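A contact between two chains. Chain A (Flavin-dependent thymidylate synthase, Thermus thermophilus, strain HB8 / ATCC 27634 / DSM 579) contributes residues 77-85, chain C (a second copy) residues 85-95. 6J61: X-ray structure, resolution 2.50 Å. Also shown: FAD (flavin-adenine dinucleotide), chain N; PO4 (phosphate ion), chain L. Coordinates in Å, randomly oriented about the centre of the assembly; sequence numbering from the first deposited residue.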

# COMPACT_ATOMS: atom_id res chain seq x y z
N ALA A 77 -2.95 9.24 18.56
CA ALA A 77 -2.98 7.97 17.85
C ALA A 77 -3.64 8.09 16.49
O ALA A 77 -3.20 7.46 15.52
CB ALA A 77 -3.71 6.93 18.68
N ARG A 78 -4.70 8.89 16.40
CA ARG A 78 -5.42 9.07 15.15
C ARG A 78 -4.61 9.76 14.05
O ARG A 78 -4.79 9.45 12.86
CB ARG A 78 -6.73 9.83 15.41
CG ARG A 78 -7.80 8.93 16.00
CD ARG A 78 -9.02 9.70 16.48
NE ARG A 78 -9.80 10.29 15.39
CZ ARG A 78 -9.98 11.60 15.23
NH1 ARG A 78 -9.42 12.46 16.07
NH2 ARG A 78 -10.72 12.05 14.23
N GLN A 79 -3.74 10.69 14.42
CA GLN A 79 -2.91 11.38 13.45
C GLN A 79 -1.81 10.42 13.04
O GLN A 79 -1.38 10.36 11.89
CB GLN A 79 -2.27 12.62 14.06
CG GLN A 79 -3.25 13.44 14.86
CD GLN A 79 -2.68 14.76 15.28
OE1 GLN A 79 -1.56 14.84 15.78
NE2 GLN A 79 -3.46 15.83 15.09
N TRP A 80 -1.36 9.65 14.02
CA TRP A 80 -0.33 8.69 13.77
C TRP A 80 -0.83 7.63 12.79
O TRP A 80 -0.09 7.20 11.90
CB TRP A 80 0.07 8.03 15.09
CG TRP A 80 1.42 7.40 15.08
CD1 TRP A 80 1.96 6.59 14.11
CD2 TRP A 80 2.40 7.48 16.12
NE1 TRP A 80 3.22 6.17 14.49
CE2 TRP A 80 3.51 6.70 15.72
CE3 TRP A 80 2.45 8.13 17.35
CZ2 TRP A 80 4.65 6.56 16.51
CZ3 TRP A 80 3.58 7.99 18.14
CH2 TRP A 80 4.67 7.21 17.71
N PHE A 81 -2.08 7.21 12.95
CA PHE A 81 -2.63 6.16 12.09
C PHE A 81 -2.97 6.60 10.67
O PHE A 81 -3.29 5.77 9.83
CB PHE A 81 -3.85 5.51 12.76
CG PHE A 81 -3.53 4.80 14.05
CD1 PHE A 81 -2.22 4.73 14.53
CD2 PHE A 81 -4.55 4.22 14.81
CE1 PHE A 81 -1.93 4.10 15.76
CE2 PHE A 81 -4.26 3.59 16.03
CZ PHE A 81 -2.96 3.53 16.50
N ARG A 82 -2.89 7.91 10.41
CA ARG A 82 -3.16 8.44 9.08
C ARG A 82 -2.12 7.89 8.11
O ARG A 82 -2.30 7.96 6.89
CB ARG A 82 -3.08 9.97 9.07
CG ARG A 82 -4.25 10.67 9.75
CD ARG A 82 -5.55 10.45 8.98
NE ARG A 82 -6.73 10.87 9.74
CZ ARG A 82 -6.91 12.09 10.24
NH1 ARG A 82 -5.99 13.02 10.05
NH2 ARG A 82 -8.01 12.36 10.92
N HIS A 83 -1.03 7.38 8.66
CA HIS A 83 0.07 6.80 7.90
C HIS A 83 -0.26 5.34 7.68
O HIS A 83 -0.15 4.50 8.59
CB HIS A 83 1.38 6.96 8.67
CG HIS A 83 1.77 8.39 8.91
ND1 HIS A 83 2.65 9.07 8.09
CD2 HIS A 83 1.34 9.28 9.83
CE1 HIS A 83 2.75 10.32 8.50
NE2 HIS A 83 1.97 10.47 9.56
N ARG A 84 -0.65 5.04 6.45
CA ARG A 84 -1.08 3.73 6.03
C ARG A 84 -0.01 2.70 5.72
O ARG A 84 -0.30 1.51 5.68
CB ARG A 84 -1.99 3.88 4.80
CG ARG A 84 -3.26 4.67 5.07
CD ARG A 84 -3.85 5.21 3.77
NE ARG A 84 -2.95 6.17 3.13
CZ ARG A 84 -3.23 6.86 2.03
NH1 ARG A 84 -4.40 6.71 1.43
NH2 ARG A 84 -2.33 7.70 1.53
N THR A 85 1.23 3.15 5.51
CA THR A 85 2.31 2.24 5.16
C THR A 85 2.87 1.45 6.33
O THR A 85 3.88 0.76 6.19
CB THR A 85 3.47 2.99 4.47
OG1 THR A 85 3.94 4.04 5.34
CG2 THR A 85 3.01 3.59 3.13
N THR C 85 -6.02 0.22 2.80
CA THR C 85 -6.15 0.31 1.35
C THR C 85 -7.22 1.29 0.91
O THR C 85 -8.07 0.97 0.09
CB THR C 85 -6.51 -1.04 0.77
OG1 THR C 85 -7.74 -1.48 1.38
CG2 THR C 85 -5.41 -2.05 1.04
N ALA C 86 -7.20 2.50 1.43
CA ALA C 86 -8.22 3.46 1.06
C ALA C 86 -7.67 4.84 1.27
O ALA C 86 -6.66 5.01 1.95
CB ALA C 86 -9.46 3.24 1.94
N SER C 87 -8.31 5.83 0.66
CA SER C 87 -7.90 7.21 0.84
C SER C 87 -8.97 7.86 1.70
O SER C 87 -10.16 7.60 1.54
CB SER C 87 -7.80 7.93 -0.50
OG SER C 87 -6.88 7.28 -1.34
N VAL C 88 -8.55 8.70 2.63
CA VAL C 88 -9.53 9.35 3.47
C VAL C 88 -9.13 10.77 3.78
O VAL C 88 -7.95 11.10 3.82
CB VAL C 88 -9.75 8.57 4.81
CG1 VAL C 88 -8.46 8.39 5.52
CG2 VAL C 88 -10.69 9.34 5.70
N ASN C 89 -10.14 11.62 3.93
CA ASN C 89 -9.93 12.99 4.32
C ASN C 89 -11.10 13.28 5.23
O ASN C 89 -12.26 13.24 4.83
CB ASN C 89 -9.91 13.95 3.14
CG ASN C 89 -9.33 15.29 3.53
OD1 ASN C 89 -10.04 16.20 3.95
ND2 ASN C 89 -8.02 15.42 3.41
N GLU C 90 -10.75 13.55 6.48
CA GLU C 90 -11.70 13.80 7.55
C GLU C 90 -11.68 15.25 7.98
O GLU C 90 -10.65 15.91 7.89
CB GLU C 90 -11.32 12.88 8.71
CG GLU C 90 -11.93 13.18 10.04
CD GLU C 90 -11.73 12.02 11.01
OE1 GLU C 90 -10.66 11.37 10.97
OE2 GLU C 90 -12.64 11.76 11.82
N ILE C 91 -12.81 15.77 8.44
CA ILE C 91 -12.81 17.14 8.90
C ILE C 91 -11.90 17.16 10.14
O ILE C 91 -12.03 16.31 11.02
CB ILE C 91 -14.24 17.63 9.25
CG1 ILE C 91 -14.97 16.60 10.09
CG2 ILE C 91 -15.04 17.86 7.97
CD1 ILE C 91 -16.44 16.93 10.29
N SER C 92 -10.95 18.10 10.17
CA SER C 92 -9.98 18.18 11.26
C SER C 92 -10.36 19.04 12.47
O SER C 92 -10.77 20.19 12.33
CB SER C 92 -8.63 18.68 10.73
OG SER C 92 -7.74 18.96 11.79
N GLY C 93 -10.18 18.46 13.66
CA GLY C 93 -10.48 19.17 14.89
C GLY C 93 -9.36 20.12 15.24
O GLY C 93 -9.30 20.64 16.35
N ARG C 94 -8.43 20.33 14.31
CA ARG C 94 -7.32 21.25 14.52
C ARG C 94 -7.62 22.54 13.76
O ARG C 94 -7.03 23.58 14.03
CB ARG C 94 -6.00 20.67 14.00
CG ARG C 94 -5.38 19.54 14.83
CD ARG C 94 -4.04 19.11 14.24
NE ARG C 94 -3.04 20.18 14.30
CZ ARG C 94 -2.00 20.29 13.48
NH1 ARG C 94 -1.80 19.39 12.53
NH2 ARG C 94 -1.16 21.30 13.61
N TYR C 95 -8.54 22.47 12.81
CA TYR C 95 -8.85 23.64 12.02
C TYR C 95 -10.24 24.19 12.22
O TYR C 95 -10.41 25.38 12.46
CB TYR C 95 -8.61 23.34 10.54
CG TYR C 95 -7.20 22.86 10.27
CD1 TYR C 95 -6.82 21.56 10.60
CD2 TYR C 95 -6.23 23.72 9.75
CE1 TYR C 95 -5.50 21.12 10.42
CE2 TYR C 95 -4.91 23.29 9.57
CZ TYR C 95 -4.55 21.99 9.90
OH TYR C 95 -3.25 21.56 9.72
PA FAD N . 1.42 7.23 4.48
O1A FAD N . 0.03 6.98 4.92
O2A FAD N . 2.44 6.34 5.37
O5B FAD N . 1.55 6.80 2.93
C5B FAD N . 2.82 7.21 2.43
C4B FAD N . 2.74 7.16 0.91
O4B FAD N . 2.44 5.80 0.49
C3B FAD N . 1.59 8.02 0.40
O3B FAD N . 1.95 9.38 0.18
C2B FAD N . 1.15 7.31 -0.87
O2B FAD N . 1.91 7.78 -1.99
C1B FAD N . 1.40 5.81 -0.55
N9A FAD N . 0.18 5.08 -0.09
C8A FAD N . 0.06 4.36 1.08
N7A FAD N . -1.13 3.84 1.19
C5A FAD N . -1.86 4.18 0.11
C6A FAD N . -3.20 3.92 -0.33
N6A FAD N . -4.05 3.15 0.44
N1A FAD N . -3.62 4.44 -1.50
C2A FAD N . -2.81 5.19 -2.27
N3A FAD N . -1.54 5.46 -1.90
C4A FAD N . -1.04 4.99 -0.74
N1 FAD N . -5.83 14.71 6.90
C2 FAD N . -7.16 14.85 6.99
O2 FAD N . -7.86 13.85 6.95
N3 FAD N . -7.77 16.06 7.12
C4 FAD N . -7.06 17.24 7.18
O4 FAD N . -7.63 18.31 7.30
C4X FAD N . -5.57 17.15 7.08
N5 FAD N . -4.77 18.21 7.11
C5X FAD N . -3.41 18.11 7.01
C6 FAD N . -2.60 19.29 7.04
C7 FAD N . -1.21 19.20 6.94
C7M FAD N . -0.39 20.48 6.98
C8 FAD N . -0.57 17.92 6.80
C8M FAD N . 0.93 17.80 6.69
C9 FAD N . -1.34 16.74 6.77
C9A FAD N . -2.78 16.80 6.87
N10 FAD N . -3.60 15.63 6.83
C10 FAD N . -4.99 15.77 6.93
C1' FAD N . -3.02 14.26 6.70
C2' FAD N . -2.60 13.90 5.25
O2' FAD N . -3.69 14.08 4.34
C3' FAD N . -2.10 12.44 5.20
O3' FAD N . -3.19 11.54 5.47
C4' FAD N . -0.95 12.19 6.22
O4' FAD N . -0.03 13.30 6.23
C5' FAD N . -0.19 10.92 5.87
O5' FAD N . 0.67 11.21 4.77
P FAD N . 0.86 9.88 3.87
O1P FAD N . -0.47 9.29 3.53
O2P FAD N . 1.63 10.31 2.54
O3P FAD N . 1.81 8.81 4.72
P PO4 L . -6.92 15.77 13.51
O1 PO4 L . -6.23 15.46 14.79
O2 PO4 L . -8.31 16.21 13.79
O3 PO4 L . -6.95 14.55 12.66
O4 PO4 L . -6.18 16.85 12.80

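How do the two backbones lie against each other? Chain A is helical at Ala A77 to Trp A80, in a helix that began earlier, and has a type I turn from Trp A80 to His A83; chain C offers a strand that includes Val C88 to Glu C90, with loop beyond it. The main chains stay well apart: the CA atoms of Gln A79 and Ser C92 are 10.1 Å from each other, those of Arg A82 and Val C88 8.5 Å, and those of Arg A84 and Thr C85 7.7 Å. As chain A advances, its nearest partners on chain C fall earlier in sequence, so the stretches run in opposite senses. The gap is crossed by long side chains, and only 321 Å² is buried in total.

What does the helix contribute? Arg A78 points toward chain C and sets the edge of its guanidinium against Glu C90. NH2 of Arg A78 lies 3.1 Å from OE2 of Glu C90, a salt bridge whose hydrogen bond is weak, with an angle of 130°. Gln A79 starts sideways but its end swings nearer, bringing NE2 to 3.4 Å from CD of Arg C94. That is a packing contact; NE2 of Gln A79 finds its acceptor in the phosphate, donating to O1 of PO4 at 2.8 Å. The same ion accepts from Ser C92 OG and Gly C93 N, so it ties the two chains together.

Why does Glu C90 attract a second arginine? Its carboxylate has two oxygens, and Arg A82 takes the other: NH2 of Arg A82 is 2.8 Å from OE1 of Glu C90, a salt bridge with a better angle of 141°. Two positive groups thus share one negative one. The same NH2 of Arg A82 also donates to O3 of PO4 at 3.0 Å, while FAD O2 lies over one face of the guanidinium. The backbone of Glu C90 holds the flavin as well, its N donating to FAD O2 at 2.9 Å and its O accepting from FAD N3 at 3.0 Å.

How does chain A close the contact? Arg A84 points toward chain C and bonds to its backbone: NH1 of Arg A84 donates to O of Ala C86 at 2.9 Å and 160°, a nearly straight bond. This works although Ala C86 points its CB away, since the carbonyl is the group engaged. FAD C6A lies over one face of the guanidinium, and NH2 of Arg A84 donates to FAD O1P at 3.2 Å, so one side chain serves both neighbouring chain and cofactor.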